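Side-chain contacts in glutathione S-transferase domain (PDB 4HZ2), which binds glutathione and probably acts as a transferase that uses this tripeptide as a substrate: residues 185-190 and 204-209; 38-43 and 179-184; 164-169 and 200-205. All blocks are in the same frame, centred on the assembly; numbering follows the deposited sequence. Where two conformers were deposited one is given.

Contact 1: residues 185-190 and 204-209; sequences AYTHRA and LAWVDR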
# COMPACT_ATOMS: atom_id res chain seq x y z
N ALA B 185 10.14 10.48 -1.20
CA ALA B 185 9.21 11.30 -1.98
C ALA B 185 8.55 12.38 -1.12
O ALA B 185 8.60 13.56 -1.46
CB ALA B 185 8.16 10.41 -2.66
N TYR B 186 7.90 11.98 -0.03
CA TYR B 186 7.29 12.97 0.87
C TYR B 186 8.16 13.34 2.06
O TYR B 186 8.06 14.46 2.57
CB TYR B 186 5.91 12.51 1.34
CG TYR B 186 4.90 12.55 0.22
CD1 TYR B 186 4.32 13.75 -0.18
CD2 TYR B 186 4.56 11.39 -0.45
CE1 TYR B 186 3.37 13.79 -1.19
CE2 TYR B 186 3.63 11.42 -1.48
CZ TYR B 186 3.05 12.63 -1.85
OH TYR B 186 2.13 12.66 -2.87
N THR B 187 9.02 12.42 2.51
CA THR B 187 9.79 12.71 3.73
C THR B 187 10.71 13.89 3.50
O THR B 187 10.94 14.70 4.43
CB THR B 187 10.58 11.48 4.25
OG1 THR B 187 9.67 10.38 4.43
CG2 THR B 187 11.22 11.78 5.61
N HIS B 188 11.27 14.03 2.30
CA HIS B 188 12.21 15.15 2.06
C HIS B 188 11.53 16.51 2.17
O HIS B 188 12.19 17.52 2.39
CB HIS B 188 13.04 15.01 0.77
CG HIS B 188 12.37 15.48 -0.49
ND1 HIS B 188 11.39 14.74 -1.13
CD2 HIS B 188 12.62 16.55 -1.29
CE1 HIS B 188 11.05 15.36 -2.26
NE2 HIS B 188 11.77 16.46 -2.38
N ARG B 189 10.20 16.52 2.07
CA ARG B 189 9.43 17.75 2.16
C ARG B 189 8.59 17.75 3.46
O ARG B 189 7.57 18.43 3.55
CB ARG B 189 8.54 17.93 0.92
CG ARG B 189 9.31 17.96 -0.41
CD ARG B 189 10.42 18.99 -0.46
NE ARG B 189 9.89 20.31 -0.14
CZ ARG B 189 10.45 21.20 0.69
NH1 ARG B 189 11.62 20.96 1.27
NH2 ARG B 189 9.84 22.35 0.93
N ALA B 190 9.03 17.01 4.47
CA ALA B 190 8.23 16.83 5.68
C ALA B 190 7.97 18.16 6.41
O ALA B 190 6.98 18.30 7.14
CB ALA B 190 8.91 15.83 6.60
N LEU B 204 16.93 12.54 9.09
CA LEU B 204 17.46 13.75 8.44
C LEU B 204 18.74 13.39 7.68
O LEU B 204 18.93 13.82 6.52
CB LEU B 204 17.73 14.87 9.45
CG LEU B 204 18.32 16.18 8.94
CD1 LEU B 204 17.41 16.75 7.86
CD2 LEU B 204 18.51 17.18 10.09
N ALA B 205 19.59 12.58 8.31
CA ALA B 205 20.87 12.20 7.71
C ALA B 205 20.63 11.35 6.46
O ALA B 205 21.37 11.44 5.45
CB ALA B 205 21.75 11.48 8.72
N TRP B 206 19.58 10.53 6.51
CA TRP B 206 19.24 9.67 5.38
C TRP B 206 18.67 10.54 4.25
O TRP B 206 19.05 10.36 3.07
CB TRP B 206 18.23 8.60 5.83
CG TRP B 206 17.49 7.93 4.75
CD1 TRP B 206 17.91 6.85 4.02
CD2 TRP B 206 16.17 8.25 4.31
NE1 TRP B 206 16.91 6.49 3.11
CE2 TRP B 206 15.83 7.33 3.27
CE3 TRP B 206 15.24 9.23 4.69
CZ2 TRP B 206 14.59 7.37 2.61
CZ3 TRP B 206 13.99 9.27 4.02
CH2 TRP B 206 13.68 8.35 2.99
N VAL B 207 17.81 11.51 4.58
CA VAL B 207 17.32 12.44 3.57
C VAL B 207 18.51 13.09 2.82
O VAL B 207 18.54 13.11 1.59
CB VAL B 207 16.38 13.52 4.13
CG1 VAL B 207 16.18 14.65 3.10
CG2 VAL B 207 15.04 12.91 4.58
N ASP B 208 19.52 13.54 3.56
CA ASP B 208 20.67 14.18 2.92
C ASP B 208 21.46 13.21 2.04
O ASP B 208 21.95 13.58 0.96
CB ASP B 208 21.59 14.84 3.95
CG ASP B 208 20.93 16.02 4.66
OD1 ASP B 208 19.99 16.62 4.10
OD2 ASP B 208 21.34 16.35 5.80
N ARG B 209 21.60 11.97 2.50
CA ARG B 209 22.33 10.91 1.79
C ARG B 209 21.62 10.60 0.48
O ARG B 209 22.26 10.48 -0.58
CB ARG B 209 22.34 9.67 2.71
CG ARG B 209 23.14 8.45 2.31
CD ARG B 209 23.01 7.43 3.44
NE ARG B 209 23.53 7.96 4.70
CZ ARG B 209 22.90 7.96 5.87
NH1 ARG B 209 21.69 7.42 6.03
NH2 ARG B 209 23.50 8.50 6.93
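Thr187 and His188, on the 185-190 segment, meet Trp206 and Val207 on helix 201-211. Just before them, Tyr186 turns elsewhere: its OH bonds to Asn33 N, and the residue belongs to the glutathione pocket. Thr187 carries the first half of the contact. Its chi1 of -54° puts OG1 beside the backbone N, where it bonds to Leu183 O of its own helix, and leaves the methyl CG2 anti to that N, pointing across the interface. The methyl comes to the edge of the Trp206 ring, near its plane, with CG2 4.1 Å from Trp206 CZ3; the two side chains cross at about a right angle. The same CG2 also meets the methyl CG2 of Val207 at 4.1 Å, so it sits against both neighbours on the opposing helix. His188 follows, and here it is the aliphatic root that does the packing: His188 CB approaches Val207 CG1 at 3.9 Å. Its imidazole leads away from the contact because CG stands between the backbone N and the carbonyl carbon (chi1 84°). There ND1 bonds to Phe184 O, NE2 accepts from Ile219 N, and the ring stacks on Phe184, while Arg189 CG covers one face from 3.5 Å above the plane. Bonds at both nitrogens probably fix the rotation of the ring. Both contact residues open a type I turn, Thr187 to Ala190, in which Ala190 N bonds to Thr187 O at 3.0 Å. An apolar seam between consecutive helices, with the polar atoms of Thr187, His188 and Trp206 (NE1 to Asp180 OD1) bonded outside it, is how the all-helical C-terminal domain of the glutathione transferase fold packs its core helix 178-187 against helix 201-211.

Contact 2: residues 38-43 and 179-184; sequences AQILSL and ADLALF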
# COMPACT_ATOMS: atom_id res chain seq x y z
N ALA B 38 8.36 10.19 -12.07
CA ALA B 38 9.34 10.95 -12.85
C ALA B 38 10.77 10.55 -12.46
O ALA B 38 11.66 10.39 -13.33
CB ALA B 38 9.13 12.45 -12.71
N GLN B 39 11.00 10.41 -11.15
CA GLN B 39 12.34 10.13 -10.69
C GLN B 39 12.85 8.77 -11.15
O GLN B 39 14.01 8.66 -11.58
CB GLN B 39 12.38 10.20 -9.15
CG GLN B 39 13.76 10.02 -8.54
CD GLN B 39 14.70 11.17 -8.90
OE1 GLN B 39 14.75 12.23 -8.22
NE2 GLN B 39 15.46 10.97 -9.96
N ILE B 40 12.02 7.72 -11.07
CA ILE B 40 12.52 6.42 -11.53
C ILE B 40 12.66 6.38 -13.06
O ILE B 40 13.57 5.72 -13.57
CB ILE B 40 11.63 5.24 -11.04
CG1 ILE B 40 12.36 3.92 -11.18
CG2 ILE B 40 10.27 5.25 -11.72
CD1 ILE B 40 13.62 3.83 -10.33
N LEU B 41 11.79 7.06 -13.79
CA LEU B 41 11.96 7.15 -15.26
C LEU B 41 13.28 7.83 -15.64
O LEU B 41 14.02 7.37 -16.53
CB LEU B 41 10.78 7.85 -15.92
CG LEU B 41 9.49 7.05 -15.88
CD1 LEU B 41 8.35 7.80 -16.56
CD2 LEU B 41 9.69 5.71 -16.57
N SER B 42 13.60 8.91 -14.95
CA SER B 42 14.83 9.62 -15.25
C SER B 42 16.05 8.77 -14.84
O SER B 42 17.03 8.71 -15.60
CB SER B 42 14.86 11.03 -14.62
OG SER B 42 15.03 11.00 -13.21
N LEU B 43 15.98 8.11 -13.69
CA LEU B 43 17.09 7.26 -13.21
C LEU B 43 17.37 6.09 -14.16
O LEU B 43 18.51 5.61 -14.28
CB LEU B 43 16.82 6.72 -11.79
CG LEU B 43 16.94 7.78 -10.70
CD1 LEU B 43 16.34 7.27 -9.40
CD2 LEU B 43 18.42 8.15 -10.52
N ALA B 179 12.95 1.38 -2.26
CA ALA B 179 12.38 1.64 -0.93
C ALA B 179 12.79 3.04 -0.45
O ALA B 179 11.94 3.80 0.04
CB ALA B 179 12.83 0.58 0.05
N ASP B 180 14.07 3.40 -0.62
CA ASP B 180 14.49 4.76 -0.24
C ASP B 180 13.74 5.81 -1.06
O ASP B 180 13.31 6.82 -0.53
CB ASP B 180 16.01 4.96 -0.35
CG ASP B 180 16.78 3.90 0.40
OD1 ASP B 180 16.92 3.99 1.66
OD2 ASP B 180 17.19 2.92 -0.23
N LEU B 181 13.62 5.59 -2.37
CA LEU B 181 12.90 6.55 -3.21
C LEU B 181 11.45 6.73 -2.74
O LEU B 181 10.98 7.87 -2.62
CB LEU B 181 12.92 6.13 -4.69
CG LEU B 181 14.28 6.02 -5.40
CD1 LEU B 181 14.13 5.69 -6.90
CD2 LEU B 181 15.07 7.31 -5.21
N ALA B 182 10.75 5.62 -2.46
CA ALA B 182 9.35 5.68 -2.10
C ALA B 182 9.13 6.51 -0.83
O ALA B 182 8.18 7.27 -0.75
CB ALA B 182 8.72 4.30 -1.94
N LEU B 183 10.01 6.35 0.17
CA LEU B 183 9.85 7.08 1.43
C LEU B 183 10.48 8.48 1.37
O LEU B 183 10.10 9.37 2.15
CB LEU B 183 10.36 6.26 2.63
CG LEU B 183 9.33 5.17 3.01
CD1 LEU B 183 9.97 3.92 3.60
CD2 LEU B 183 8.21 5.70 3.90
N PHE B 184 11.41 8.68 0.44
CA PHE B 184 12.02 10.00 0.27
C PHE B 184 11.01 10.99 -0.32
O PHE B 184 11.01 12.18 0.02
CB PHE B 184 13.26 9.89 -0.59
CG PHE B 184 13.98 11.19 -0.82
CD1 PHE B 184 15.02 11.58 0.02
CD2 PHE B 184 13.65 12.03 -1.91
CE1 PHE B 184 15.72 12.75 -0.22
CE2 PHE B 184 14.35 13.20 -2.15
CZ PHE B 184 15.38 13.56 -1.29
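Leu181 reaches from helix 178-187 of the all-helical domain to Ile40 and Leu43 on helix 32-43, which belongs to the thioredoxin-like N-terminal domain; the contact is thus part of the interdomain interface of the glutathione transferase fold. The helix segments run roughly antiparallel, at 144°, with axes 11.4 Å apart, a separation bridged by long aliphatic chains. From CB, which points toward helix 32-43, the leucine sets CG anti to the carbonyl carbon (chi1 -61°), and there the chain forks. One branch, CD2, comes only loosely against the aliphatic part of Gln39, 4.5 Å from Gln39 CG. The amide beyond that carbon is held outside the contact, with NE2 bonded to Gly215 O and OE1 to Asn217 N. Trp101 and Ile216 also touch Leu181, helping to bury it. The other branch, CD1, is the one that bears the contact. The Ile40 side chain crosses the leucine at about a right angle, and its terminal CD1 stands 3.9 Å from Leu181 CD1. Leu43 instead extends toward Leu181 tip to tip, placing its own CD1 3.7 Å from Leu181 CD1.

Contact 3: residues 164-169 and 200-205; sequences HLAGEP and WPAVLA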
# COMPACT_ATOMS: atom_id res chain seq x y z
N HIS B 164 15.22 2.33 12.30
CA HIS B 164 15.97 1.55 11.35
C HIS B 164 17.23 2.31 10.91
O HIS B 164 18.33 1.74 10.87
CB HIS B 164 15.11 1.25 10.10
CG HIS B 164 15.89 0.57 9.02
ND1 HIS B 164 15.89 -0.81 8.86
CD2 HIS B 164 16.75 1.06 8.09
CE1 HIS B 164 16.71 -1.13 7.87
NE2 HIS B 164 17.26 -0.01 7.40
N LEU B 165 17.07 3.58 10.56
CA LEU B 165 18.16 4.36 9.95
C LEU B 165 19.24 4.80 10.96
O LEU B 165 20.31 5.28 10.58
CB LEU B 165 17.58 5.59 9.25
CG LEU B 165 16.82 5.19 7.94
CD1 LEU B 165 15.90 6.29 7.43
CD2 LEU B 165 17.74 4.74 6.79
N ALA B 166 18.96 4.64 12.25
CA ALA B 166 19.98 4.86 13.28
C ALA B 166 21.06 3.77 13.21
O ALA B 166 22.22 3.99 13.59
CB ALA B 166 19.34 4.90 14.67
N GLY B 167 20.67 2.58 12.74
CA GLY B 167 21.57 1.45 12.62
C GLY B 167 22.09 1.09 11.22
O GLY B 167 23.15 0.45 11.10
N GLU B 168 21.38 1.49 10.16
CA GLU B 168 21.84 1.23 8.80
C GLU B 168 21.56 2.49 7.97
O GLU B 168 20.53 3.11 8.14
CB GLU B 168 21.08 0.07 8.17
CG GLU B 168 21.36 -1.30 8.77
CD GLU B 168 22.80 -1.77 8.56
OE1 GLU B 168 23.50 -1.23 7.66
OE2 GLU B 168 23.23 -2.72 9.30
N PRO B 169 22.48 2.87 7.06
CA PRO B 169 22.28 4.12 6.31
C PRO B 169 21.23 4.05 5.19
O PRO B 169 20.77 5.11 4.73
CB PRO B 169 23.67 4.39 5.71
CG PRO B 169 24.32 3.03 5.64
CD PRO B 169 23.85 2.35 6.90
N TRP B 200 14.31 13.90 14.20
CA TRP B 200 14.58 12.53 13.75
C TRP B 200 15.91 12.55 13.01
O TRP B 200 15.96 12.46 11.78
CB TRP B 200 13.47 12.03 12.79
CG TRP B 200 12.13 11.82 13.50
CD1 TRP B 200 11.71 10.68 14.12
CD2 TRP B 200 11.07 12.78 13.67
NE1 TRP B 200 10.46 10.86 14.67
CE2 TRP B 200 10.03 12.14 14.40
CE3 TRP B 200 10.88 14.12 13.26
CZ2 TRP B 200 8.83 12.79 14.74
CZ3 TRP B 200 9.67 14.76 13.60
CH2 TRP B 200 8.66 14.09 14.33
N PRO B 201 17.01 12.66 13.76
CA PRO B 201 18.28 12.97 13.14
C PRO B 201 18.78 11.90 12.19
O PRO B 201 19.49 12.23 11.24
CB PRO B 201 19.24 13.15 14.35
CG PRO B 201 18.53 12.57 15.52
CD PRO B 201 17.06 12.71 15.24
N ALA B 202 18.48 10.62 12.45
CA ALA B 202 18.88 9.55 11.53
C ALA B 202 18.07 9.66 10.23
O ALA B 202 18.60 9.42 9.15
CB ALA B 202 18.72 8.16 12.15
N VAL B 203 16.79 10.01 10.34
CA VAL B 203 15.99 10.28 9.13
C VAL B 203 16.56 11.49 8.37
O VAL B 203 16.68 11.45 7.14
CB VAL B 203 14.49 10.48 9.44
CG1 VAL B 203 13.73 10.77 8.16
CG2 VAL B 203 13.95 9.23 10.14
N LEU B 204 16.93 12.54 9.09
CA LEU B 204 17.46 13.75 8.44
C LEU B 204 18.74 13.39 7.68
O LEU B 204 18.93 13.82 6.52
CB LEU B 204 17.73 14.87 9.45
CG LEU B 204 18.32 16.18 8.94
CD1 LEU B 204 17.41 16.75 7.86
CD2 LEU B 204 18.51 17.18 10.09
N ALA B 205 19.59 12.58 8.31
CA ALA B 205 20.87 12.20 7.71
C ALA B 205 20.63 11.35 6.46
O ALA B 205 21.37 11.44 5.45
CB ALA B 205 21.75 11.48 8.72
O HOH W 1 20.76 7.67 8.79
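Ala202 presses its methyl against the backbone of Leu165 and Ala166, and this is the tight part of the contact. Its CB lies 3.5 Å from Ala166 N and 3.6 Å from Leu165 C, so the methyl rests on the peptide link between those two residues. Small side chains permit such closeness: the nearest pair of CA atoms, those of Ala166 and Ala202, is just 5.1 Å apart. Leu165 CB adds a further contact at 4.0 Å from Ala202 CB. Deeper in the protein the fit is easier. With CG anti to the carbonyl carbon (chi1 -72°), Leu165 points CD1 at Val203, 4.4 Å from Val203 CG2, and it also touches Leu171. The solvent side is looser: the exposed Ala166 adds only a slacker methyl contact, its CB 4.2 Å from Ala202 CB. A water bridges the two backbones as well, donating to Leu165 O at 3.0 Å and to Ala202 O at 2.8 Å, and so ties together two carbonyls that cannot bond to each other. Glu162, one turn back on helix 144-165, accepts from the backbone N of Ala202 and Val203 through its carboxylate. Close, alanine-mediated packing of the C-terminal part of helix 144-165 against the first turn of helix 201-211 joins the two within the C-terminal domain of the glutathione transferase fold, away from the glutathione site.

Overall arrangement
Helix 178-187 links contacts 1 and 2, whose centres lie about 12 Å apart: it meets the N-terminal domain in contact 2 and helix 201-211 in contact 1. Trp206 NE1 probably donates a hydrogen bond to Asp180 OD1 at 2.9 Å, coupling the two. Contact 3, its centre about 10 Å from that of contact 1, continues along helix 201-211; here Arg209 NH1 reaches Pro169 O at 2.8 Å, and Thr187 CG2 packs on Val203 CG1 at 3.7 Å. Contacts 2 and 3 do not touch: their centres are about 19 Å apart, their nearest atoms about 5 Å. Contact 1 reaches the pocket through Tyr186, which touches glutathione, whereas contact 2's Ile40 side chain stays about 12 Å from the ligand.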